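Local coordinates for protein TarM (Staphylococcus aureus subsp. aureus 21178, PDB 4X7R) that is a glycosyltransferase of the GT-B fold, with two Rossmann-like domains facing a ligand-filled cleft and an added antiparallel beta domain, at residues A[118-122]-A[133-138]; A[248-252]-A[266-270]; A[278-284]-A[298-304]. The protein carries 1 engineered substitution. All coordinates share one frame; numbering follows the deposited sequence.

Interaction 1 of 3, residues A[118-122]-A[133-138]; sequences TYIAY and DFFKDN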
# COMPACT_ATOMS: atom_id res chain seq x y z
N THR A 118 -44.62 -8.56 4.60
CA THR A 118 -43.41 -7.79 4.87
C THR A 118 -42.17 -8.14 4.05
O THR A 118 -42.00 -9.28 3.61
CB THR A 118 -43.17 -7.65 6.39
OG1 THR A 118 -42.42 -6.45 6.62
CG2 THR A 118 -42.45 -8.86 6.99
N TYR A 119 -41.30 -7.14 3.89
CA TYR A 119 -40.00 -7.14 3.22
C TYR A 119 -39.05 -8.12 3.94
O TYR A 119 -38.70 -7.90 5.10
CB TYR A 119 -39.48 -5.69 3.30
CG TYR A 119 -38.22 -5.36 2.55
CD1 TYR A 119 -37.84 -6.06 1.41
CD2 TYR A 119 -37.45 -4.25 2.91
CE1 TYR A 119 -36.69 -5.72 0.70
CE2 TYR A 119 -36.32 -3.88 2.19
CZ TYR A 119 -35.94 -4.62 1.09
OH TYR A 119 -34.82 -4.24 0.38
N ILE A 120 -38.68 -9.22 3.26
CA ILE A 120 -37.81 -10.30 3.76
C ILE A 120 -36.35 -10.07 3.36
O ILE A 120 -35.46 -10.06 4.22
CB ILE A 120 -38.33 -11.72 3.31
CG1 ILE A 120 -39.80 -11.99 3.71
CG2 ILE A 120 -37.40 -12.86 3.73
CD1 ILE A 120 -40.18 -11.84 5.25
N ALA A 121 -36.09 -9.94 2.05
CA ALA A 121 -34.72 -9.77 1.58
C ALA A 121 -34.51 -8.83 0.41
O ALA A 121 -35.42 -8.55 -0.36
CB ALA A 121 -34.10 -11.13 1.27
N TYR A 122 -33.27 -8.39 0.30
CA TYR A 122 -32.72 -7.59 -0.77
C TYR A 122 -31.50 -8.37 -1.28
O TYR A 122 -30.61 -8.70 -0.49
CB TYR A 122 -32.30 -6.21 -0.24
CG TYR A 122 -31.52 -5.38 -1.23
CD1 TYR A 122 -32.16 -4.53 -2.13
CD2 TYR A 122 -30.12 -5.39 -1.22
CE1 TYR A 122 -31.44 -3.74 -3.02
CE2 TYR A 122 -29.39 -4.61 -2.12
CZ TYR A 122 -30.05 -3.79 -3.02
OH TYR A 122 -29.33 -3.02 -3.89
N ASP A 133 -29.25 -9.24 1.88
CA ASP A 133 -29.62 -8.51 3.09
C ASP A 133 -30.97 -9.01 3.55
O ASP A 133 -31.91 -9.06 2.76
CB ASP A 133 -29.66 -6.99 2.82
CG ASP A 133 -28.32 -6.36 2.56
OD1 ASP A 133 -27.31 -7.09 2.54
OD2 ASP A 133 -28.28 -5.11 2.41
N PHE A 134 -31.05 -9.46 4.82
CA PHE A 134 -32.30 -9.93 5.40
C PHE A 134 -32.88 -8.86 6.29
O PHE A 134 -32.14 -8.10 6.92
CB PHE A 134 -32.15 -11.26 6.13
CG PHE A 134 -32.15 -12.47 5.22
CD1 PHE A 134 -33.32 -12.90 4.61
CD2 PHE A 134 -30.98 -13.19 4.99
CE1 PHE A 134 -33.32 -14.01 3.77
CE2 PHE A 134 -30.98 -14.32 4.16
CZ PHE A 134 -32.15 -14.72 3.56
N PHE A 135 -34.20 -8.79 6.31
CA PHE A 135 -34.95 -7.79 7.06
C PHE A 135 -35.91 -8.40 8.05
O PHE A 135 -36.36 -9.54 7.87
CB PHE A 135 -35.73 -6.88 6.08
CG PHE A 135 -34.82 -6.04 5.24
CD1 PHE A 135 -34.20 -6.56 4.11
CD2 PHE A 135 -34.58 -4.71 5.56
CE1 PHE A 135 -33.32 -5.78 3.35
CE2 PHE A 135 -33.72 -3.93 4.79
CZ PHE A 135 -33.08 -4.48 3.70
N LYS A 136 -36.19 -7.65 9.12
CA LYS A 136 -37.16 -7.98 10.17
C LYS A 136 -37.78 -6.66 10.62
O LYS A 136 -37.05 -5.74 11.01
CB LYS A 136 -36.53 -8.77 11.34
CG LYS A 136 -37.56 -9.29 12.34
CD LYS A 136 -36.92 -10.15 13.42
CE LYS A 136 -37.95 -10.65 14.40
NZ LYS A 136 -37.33 -11.46 15.48
N ASP A 137 -39.11 -6.55 10.46
CA ASP A 137 -39.92 -5.37 10.76
C ASP A 137 -39.36 -4.12 10.05
O ASP A 137 -39.13 -3.09 10.68
CB ASP A 137 -40.19 -5.23 12.27
CG ASP A 137 -41.32 -6.13 12.77
OD1 ASP A 137 -41.14 -7.38 12.75
OD2 ASP A 137 -42.40 -5.60 13.12
N ASN A 138 -39.08 -4.28 8.73
CA ASN A 138 -38.54 -3.29 7.80
C ASN A 138 -37.16 -2.72 8.17
O ASN A 138 -36.76 -1.65 7.69
CB ASN A 138 -39.58 -2.20 7.47
CG ASN A 138 -40.29 -2.46 6.18
OD1 ASN A 138 -41.23 -3.27 6.10
ND2 ASN A 138 -39.83 -1.79 5.12
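Y119 and F135 stack across the open end of a beta hairpin, formed by strands 119-126 and 129-136. The hairpin is part of a long antiparallel meander in which each strand pairs with the next in sequence. The two rings lie face to face, with centroids 4.1 Å apart and planes at 21°. CE2 of Y119 sits over the centre of the F135 ring. In turn, F135 CD1 lies over one face of the Y119 ring, displaced toward the rim. The Y119 side chain swings its CG to the side away from the backbone N (chi1 -174°), which brings the ring over F135. F112 of the preceding strand also meets the Y119 ring, at a small angle between planes.

Backbone bonds fix the register. Y122 and D133 are a hydrogen-bonded antiparallel pair, with Y122 N to D133 O at 2.9 Å and D133 N to Y122 O at 2.8 Å. A121 and F134 form the non-hydrogen-bonded pair beside them. A third bond runs from F135 N to I120 O, 2.8 Å. I120 and A121 both face Y111 on the preceding strand, 108-113, a classic beta bulge. A CA-H...O contact adds A121 CA to D133 O at 3.1 Å.

Apolar contacts occupy both faces of the hairpin. A121 CB meets F134 CD1 at 3.9 Å on one face, and R95 makes a cation-pi contact with the F134 ring. On the other, Y122 CB comes to the edge of the F135 ring.

Charge enters through buried D133. Its two carboxylate oxygens form salt bridges with R143 and R140 of strand 139-147, which probably keeps it ionised.

I120 O lies in the plane of the F135 ring, at its edge, 3.7 Å from CD1.

Interaction 2 of 3, residues A[248-252]-A[266-270]; sequences IHVNH and EKYII. With 3YW ((2S)-2,3-dihydroxypropyl 2-acetamido-2-deoxy-alpha-D-glucopyranoside), chain F.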
# COMPACT_ATOMS: atom_id res chain seq x y z
N ILE A 248 10.78 2.88 9.01
CA ILE A 248 10.01 4.12 8.84
C ILE A 248 10.16 4.54 7.36
O ILE A 248 11.27 4.70 6.84
CB ILE A 248 10.39 5.18 9.90
CG1 ILE A 248 9.74 4.73 11.26
CG2 ILE A 248 9.89 6.57 9.47
CD1 ILE A 248 10.10 5.42 12.45
N HIS A 249 9.05 4.56 6.64
CA HIS A 249 9.06 4.82 5.20
C HIS A 249 8.79 6.30 4.85
O HIS A 249 8.94 6.69 3.69
CB HIS A 249 8.01 3.93 4.50
CG HIS A 249 8.40 2.50 4.45
ND1 HIS A 249 9.13 1.99 3.38
CD2 HIS A 249 8.17 1.50 5.33
CE1 HIS A 249 9.30 0.71 3.64
NE2 HIS A 249 8.74 0.37 4.81
N VAL A 250 8.43 7.09 5.83
CA VAL A 250 7.99 8.48 5.58
C VAL A 250 8.74 9.51 6.42
O VAL A 250 9.39 9.17 7.41
CB VAL A 250 6.45 8.60 5.84
CG1 VAL A 250 5.62 7.63 4.97
CG2 VAL A 250 6.12 8.35 7.32
N ASN A 251 8.55 10.78 6.10
CA ASN A 251 9.01 11.86 6.94
C ASN A 251 8.13 11.73 8.22
O ASN A 251 6.90 11.66 8.13
CB ASN A 251 8.81 13.21 6.23
CG ASN A 251 9.36 14.40 6.99
OD1 ASN A 251 9.33 14.43 8.22
ND2 ASN A 251 9.86 15.41 6.28
N HIS A 252 8.79 11.62 9.40
CA HIS A 252 8.13 11.40 10.68
C HIS A 252 7.37 12.63 11.21
O HIS A 252 6.63 12.53 12.19
CB HIS A 252 9.13 10.88 11.71
CG HIS A 252 10.24 11.86 11.97
ND1 HIS A 252 11.13 12.24 10.96
CD2 HIS A 252 10.56 12.52 13.11
CE1 HIS A 252 11.93 13.13 11.52
NE2 HIS A 252 11.63 13.33 12.81
N GLU A 266 4.53 6.70 13.70
CA GLU A 266 6.00 6.84 13.60
C GLU A 266 6.62 7.28 14.91
O GLU A 266 7.68 6.78 15.26
CB GLU A 266 6.41 7.75 12.43
CG GLU A 266 6.21 7.10 11.07
CD GLU A 266 4.78 7.00 10.54
OE1 GLU A 266 3.86 7.54 11.18
OE2 GLU A 266 4.59 6.41 9.45
N LYS A 267 5.92 8.14 15.69
CA LYS A 267 6.43 8.63 16.99
C LYS A 267 6.57 7.48 17.99
O LYS A 267 7.55 7.41 18.73
CB LYS A 267 5.53 9.74 17.54
CG LYS A 267 5.98 10.33 18.88
CD LYS A 267 5.20 11.60 19.20
CE LYS A 267 5.31 11.96 20.66
NZ LYS A 267 4.33 11.22 21.50
N TYR A 268 5.57 6.58 17.99
CA TYR A 268 5.55 5.40 18.84
C TYR A 268 6.68 4.41 18.47
O TYR A 268 7.32 3.84 19.36
CB TYR A 268 4.16 4.73 18.80
CG TYR A 268 4.02 3.60 19.78
CD1 TYR A 268 3.90 3.83 21.15
CD2 TYR A 268 3.98 2.28 19.34
CE1 TYR A 268 3.77 2.78 22.05
CE2 TYR A 268 3.84 1.22 20.23
CZ TYR A 268 3.73 1.48 21.59
OH TYR A 268 3.61 0.43 22.46
N ILE A 269 6.95 4.22 17.18
CA ILE A 269 8.04 3.37 16.71
C ILE A 269 9.39 3.94 17.20
O ILE A 269 10.14 3.23 17.89
CB ILE A 269 7.98 3.18 15.17
CG1 ILE A 269 6.63 2.53 14.73
CG2 ILE A 269 9.18 2.35 14.65
CD1 ILE A 269 6.37 2.58 13.25
N ILE A 270 9.67 5.21 16.89
CA ILE A 270 10.89 5.92 17.26
C ILE A 270 11.15 5.89 18.77
O ILE A 270 12.25 5.54 19.19
CB ILE A 270 10.89 7.37 16.73
CG1 ILE A 270 10.88 7.41 15.19
CG2 ILE A 270 12.07 8.17 17.31
CD1 ILE A 270 10.51 8.88 14.61
O3A 3YW F . 2.44 5.63 4.51
C4A 3YW F . 4.83 4.51 1.85
C5A 3YW F . 3.80 5.36 2.55
O5 3YW F . 7.85 4.46 1.26
C6A 3YW F . 3.47 4.85 3.93
C5 3YW F . 8.66 4.50 0.08
C6 3YW F . 9.46 3.22 0.07
C4 3YW F . 9.49 5.77 0.10
O6 3YW F . 10.27 3.09 1.23
C3 3YW F . 8.54 6.96 -0.02
O4 3YW F . 10.39 5.79 -1.00
O3 3YW F . 9.25 8.21 0.02
O7 3YW F . 6.77 9.31 2.31
C7 3YW F . 6.14 8.98 1.31
C8 3YW F . 5.08 9.85 0.71
N2 3YW F . 6.37 7.82 0.69
C2 3YW F . 7.45 6.92 1.05
C1 3YW F . 6.91 5.52 1.39
O1 3YW F . 5.63 5.22 0.91
O2 3YW F . 2.61 5.39 1.76
O HOH W 1 6.42 4.66 8.24
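I248 reaches from its loop to the helix that holds E266, I269 and I270. It has the most surface buried in the contact. Its side chain is extended (chi2 171°), and this carries CD1 onto two helix residues. CD1 lies 3.5 Å from I270 CG1, tighter than usual for two carbons, and the two side chains cross at about a right angle. The same methyl is 3.9 Å from I269 CG2. The other branch, CG2, rests against E266 CG.

E266 is buried nearly as much. Its chain bends at chi2 (75°), and the carboxylate comes to lie beside V250. OE2 is 3.3 Å from V250 CG2. A water takes up the same oxygen. It donates to E266 OE2 at 2.8 Å and accepts from H249 N at 3.1 Å, so the acid holds the loop backbone through one solvent molecule.

The loop follows strand 243-247 of the N-terminal Rossmann-like sheet. The helix, 264-271, is the next in the chain and leads on to neighbouring strand 278-281. Loops at the C-terminal ends of such parallel strands commonly line the cleft of GT-B proteins, and this one does so here. H249 ND1 hydrogen-bonds O6 of 3YW at 2.7 Å, with O6 in the ring plane at its edge. D226 OD1 is hydrogen-bonded to the other ring nitrogen, NE2. V250 CG1 touches 3YW O7.

I270 closes the far end of the contact. Its CD1 packs 3.8 Å from H252 CB. The H252 ring is itself fixed at both nitrogens, ND1 by Q286 and NE2 by Q293.

Interaction 3 of 3, residues A[278-284]-A[298-304]; sequences GVIVLTE and NIFTISN. With 3YW ((2S)-2,3-dihydroxypropyl 2-acetamido-2-deoxy-alpha-D-glucopyranoside), chain F.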
# COMPACT_ATOMS: atom_id res chain seq x y z
N GLY A 278 16.13 -2.51 16.26
CA GLY A 278 16.43 -1.30 15.52
C GLY A 278 15.28 -0.70 14.75
O GLY A 278 14.35 -1.39 14.33
N VAL A 279 15.36 0.62 14.57
CA VAL A 279 14.40 1.37 13.77
C VAL A 279 15.20 1.90 12.58
O VAL A 279 16.23 2.57 12.74
CB VAL A 279 13.67 2.44 14.60
CG1 VAL A 279 12.91 3.43 13.71
CG2 VAL A 279 12.71 1.76 15.60
N ILE A 280 14.75 1.52 11.38
CA ILE A 280 15.41 1.88 10.13
C ILE A 280 14.74 3.06 9.47
O ILE A 280 13.52 3.11 9.37
CB ILE A 280 15.54 0.64 9.16
CG1 ILE A 280 16.65 -0.34 9.61
CG2 ILE A 280 15.82 1.07 7.69
CD1 ILE A 280 16.40 -1.20 10.80
N VAL A 281 15.56 4.03 9.02
CA VAL A 281 15.12 5.17 8.24
C VAL A 281 15.86 5.09 6.92
O VAL A 281 16.90 4.45 6.85
CB VAL A 281 15.20 6.55 8.94
CG1 VAL A 281 14.25 6.59 10.13
CG2 VAL A 281 16.63 6.91 9.34
N LEU A 282 15.35 5.74 5.88
CA LEU A 282 15.91 5.59 4.56
C LEU A 282 17.07 6.51 4.21
O LEU A 282 17.80 6.20 3.27
CB LEU A 282 14.81 5.66 3.49
CG LEU A 282 13.63 4.66 3.66
CD1 LEU A 282 12.42 5.13 2.85
CD2 LEU A 282 14.06 3.24 3.27
N THR A 283 17.21 7.65 4.92
CA THR A 283 18.29 8.60 4.62
C THR A 283 19.06 8.94 5.88
O THR A 283 18.54 8.75 6.98
CB THR A 283 17.75 9.89 3.91
OG1 THR A 283 16.99 10.62 4.84
CG2 THR A 283 16.88 9.60 2.67
N GLU A 284 20.32 9.41 5.72
CA GLU A 284 21.16 9.83 6.85
C GLU A 284 20.56 11.05 7.54
O GLU A 284 20.62 11.15 8.77
CB GLU A 284 22.62 10.13 6.42
CG GLU A 284 23.36 8.93 5.81
CD GLU A 284 23.66 7.74 6.71
OE1 GLU A 284 23.52 7.87 7.95
OE2 GLU A 284 24.02 6.67 6.17
N ASN A 298 19.04 3.45 18.87
CA ASN A 298 18.79 2.39 17.88
C ASN A 298 18.15 2.82 16.55
O ASN A 298 17.23 2.15 16.09
CB ASN A 298 17.93 1.28 18.52
CG ASN A 298 18.68 0.14 19.13
OD1 ASN A 298 19.90 0.16 19.28
ND2 ASN A 298 17.95 -0.89 19.52
N ILE A 299 18.66 3.88 15.92
CA ILE A 299 18.20 4.40 14.64
C ILE A 299 19.30 4.12 13.62
O ILE A 299 20.45 4.51 13.82
CB ILE A 299 17.86 5.93 14.73
CG1 ILE A 299 17.01 6.28 15.99
CG2 ILE A 299 17.24 6.44 13.43
CD1 ILE A 299 15.53 5.59 16.13
N PHE A 300 18.95 3.45 12.54
CA PHE A 300 19.92 3.07 11.53
C PHE A 300 19.46 3.52 10.17
O PHE A 300 18.26 3.48 9.90
CB PHE A 300 20.14 1.53 11.56
CG PHE A 300 20.55 1.00 12.92
CD1 PHE A 300 21.85 1.17 13.38
CD2 PHE A 300 19.62 0.36 13.75
CE1 PHE A 300 22.23 0.67 14.64
CE2 PHE A 300 20.00 -0.14 15.00
CZ PHE A 300 21.30 0.03 15.44
N THR A 301 20.38 4.01 9.34
CA THR A 301 20.04 4.41 7.99
C THR A 301 20.30 3.25 7.07
O THR A 301 21.41 2.71 7.04
CB THR A 301 20.86 5.63 7.54
OG1 THR A 301 20.48 6.77 8.32
CG2 THR A 301 20.66 5.93 6.04
N ILE A 302 19.26 2.81 6.35
CA ILE A 302 19.42 1.79 5.31
C ILE A 302 18.51 2.23 4.17
O ILE A 302 17.31 2.25 4.34
CB ILE A 302 19.15 0.30 5.76
CG1 ILE A 302 19.90 -0.10 7.03
CG2 ILE A 302 19.46 -0.68 4.60
CD1 ILE A 302 19.62 -1.55 7.50
N SER A 303 19.07 2.57 3.03
CA SER A 303 18.32 2.94 1.82
C SER A 303 17.43 1.78 1.37
O SER A 303 17.77 0.62 1.62
CB SER A 303 19.29 3.21 0.67
OG SER A 303 18.63 3.35 -0.58
N ASN A 304 16.36 2.10 0.62
CA ASN A 304 15.58 1.05 -0.04
C ASN A 304 16.52 0.42 -1.04
O ASN A 304 17.40 1.12 -1.60
CB ASN A 304 14.45 1.66 -0.87
CG ASN A 304 13.23 2.03 -0.09
OD1 ASN A 304 12.73 1.23 0.69
ND2 ASN A 304 12.78 3.27 -0.26
O3A 3YW F . 2.44 5.63 4.51
C4A 3YW F . 4.83 4.51 1.85
C5A 3YW F . 3.80 5.36 2.55
O5 3YW F . 7.85 4.46 1.26
C6A 3YW F . 3.47 4.85 3.93
C5 3YW F . 8.66 4.50 0.08
C6 3YW F . 9.46 3.22 0.07
C4 3YW F . 9.49 5.77 0.10
O6 3YW F . 10.27 3.09 1.23
C3 3YW F . 8.54 6.96 -0.02
O4 3YW F . 10.39 5.79 -1.00
O3 3YW F . 9.25 8.21 0.02
O7 3YW F . 6.77 9.31 2.31
C7 3YW F . 6.14 8.98 1.31
C8 3YW F . 5.08 9.85 0.71
N2 3YW F . 6.37 7.82 0.69
C2 3YW F . 7.45 6.92 1.05
C1 3YW F . 6.91 5.52 1.39
O1 3YW F . 5.63 5.22 0.91
O2 3YW F . 2.61 5.39 1.76
O HOH W 2 23.75 3.79 6.26
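The 3YW pocket takes part of its wall from L282 and N304, which touch where two neighbouring strands run out. N304 turns its amide to 3YW. ND2 makes a weak hydrogen bond to 3YW O6 at 2.9 Å, and O6 makes another weak one to N304 OD1 at 3.1 Å. L282 fills in beside them, with CD1 3.4 Å from 3YW O6 and CD2 against N304 OD1. Q405 holds the chain here: its side chain bonds N304 N and S303 OG, while its own backbone N bonds the ligand.

Behind the pocket lies a beta-alpha-beta unit, strand 278-281, helix 284-293 and strand 299-301, at one edge of the N-terminal Rossmann-like sheet. The strands are parallel. Four bonds link them in an alternating ladder: V279 N to N298 O, F300 N to V279 O, V281 N to F300 O, and I302 N to V281 O, each 2.9 Å.

The side chains of V279, V281, I299 and T301 share one face of the sheet, and V281 and T301 also touch helix 284-293. I280 and F300 point to the other face; there I280 CG1 also meets I302 CD1, just past the strand, at 3.8 Å. Helix 480-492 touches I280, F300 and I302. The edge of the F300 ring lies against G278, with CE2 3.8 Å from the glycine CA.

T301 ties its strand to the start of the crossover helix. Its OG1 donates to T283 O at 3.1 Å, from 57° above the carbonyl plane. T283 is the N-cap, and its OG1 makes a weak bond to Q286 N. E284 bends back over the T301 methyl. A water donates to both E284 OE2 and T301 O, 2.7 Å from the latter.

In the fold
Interactions 2 and 3 are buried parts of one Rossmann-like domain. Interaction 1 is partly buried and sits far out in the antiparallel domain; its nearest atoms are about 35 Å from interaction 2 and about 41 Å from interaction 3. Interactions 2 and 3 touch: I248 N and I280 O are probably hydrogen-bonded, and V279 packs on I248 and I269. Both also reach 3YW, through H249 and V250 in one and L282 and N304 in the other. The chemistry differs with place. Interaction 1 joins adjacent antiparallel strands by backbone bonds and a ring stack. Interaction 2 sets a loop on a helix with aliphatic packing and a water. Interaction 3 is a parallel ladder with branched side chains.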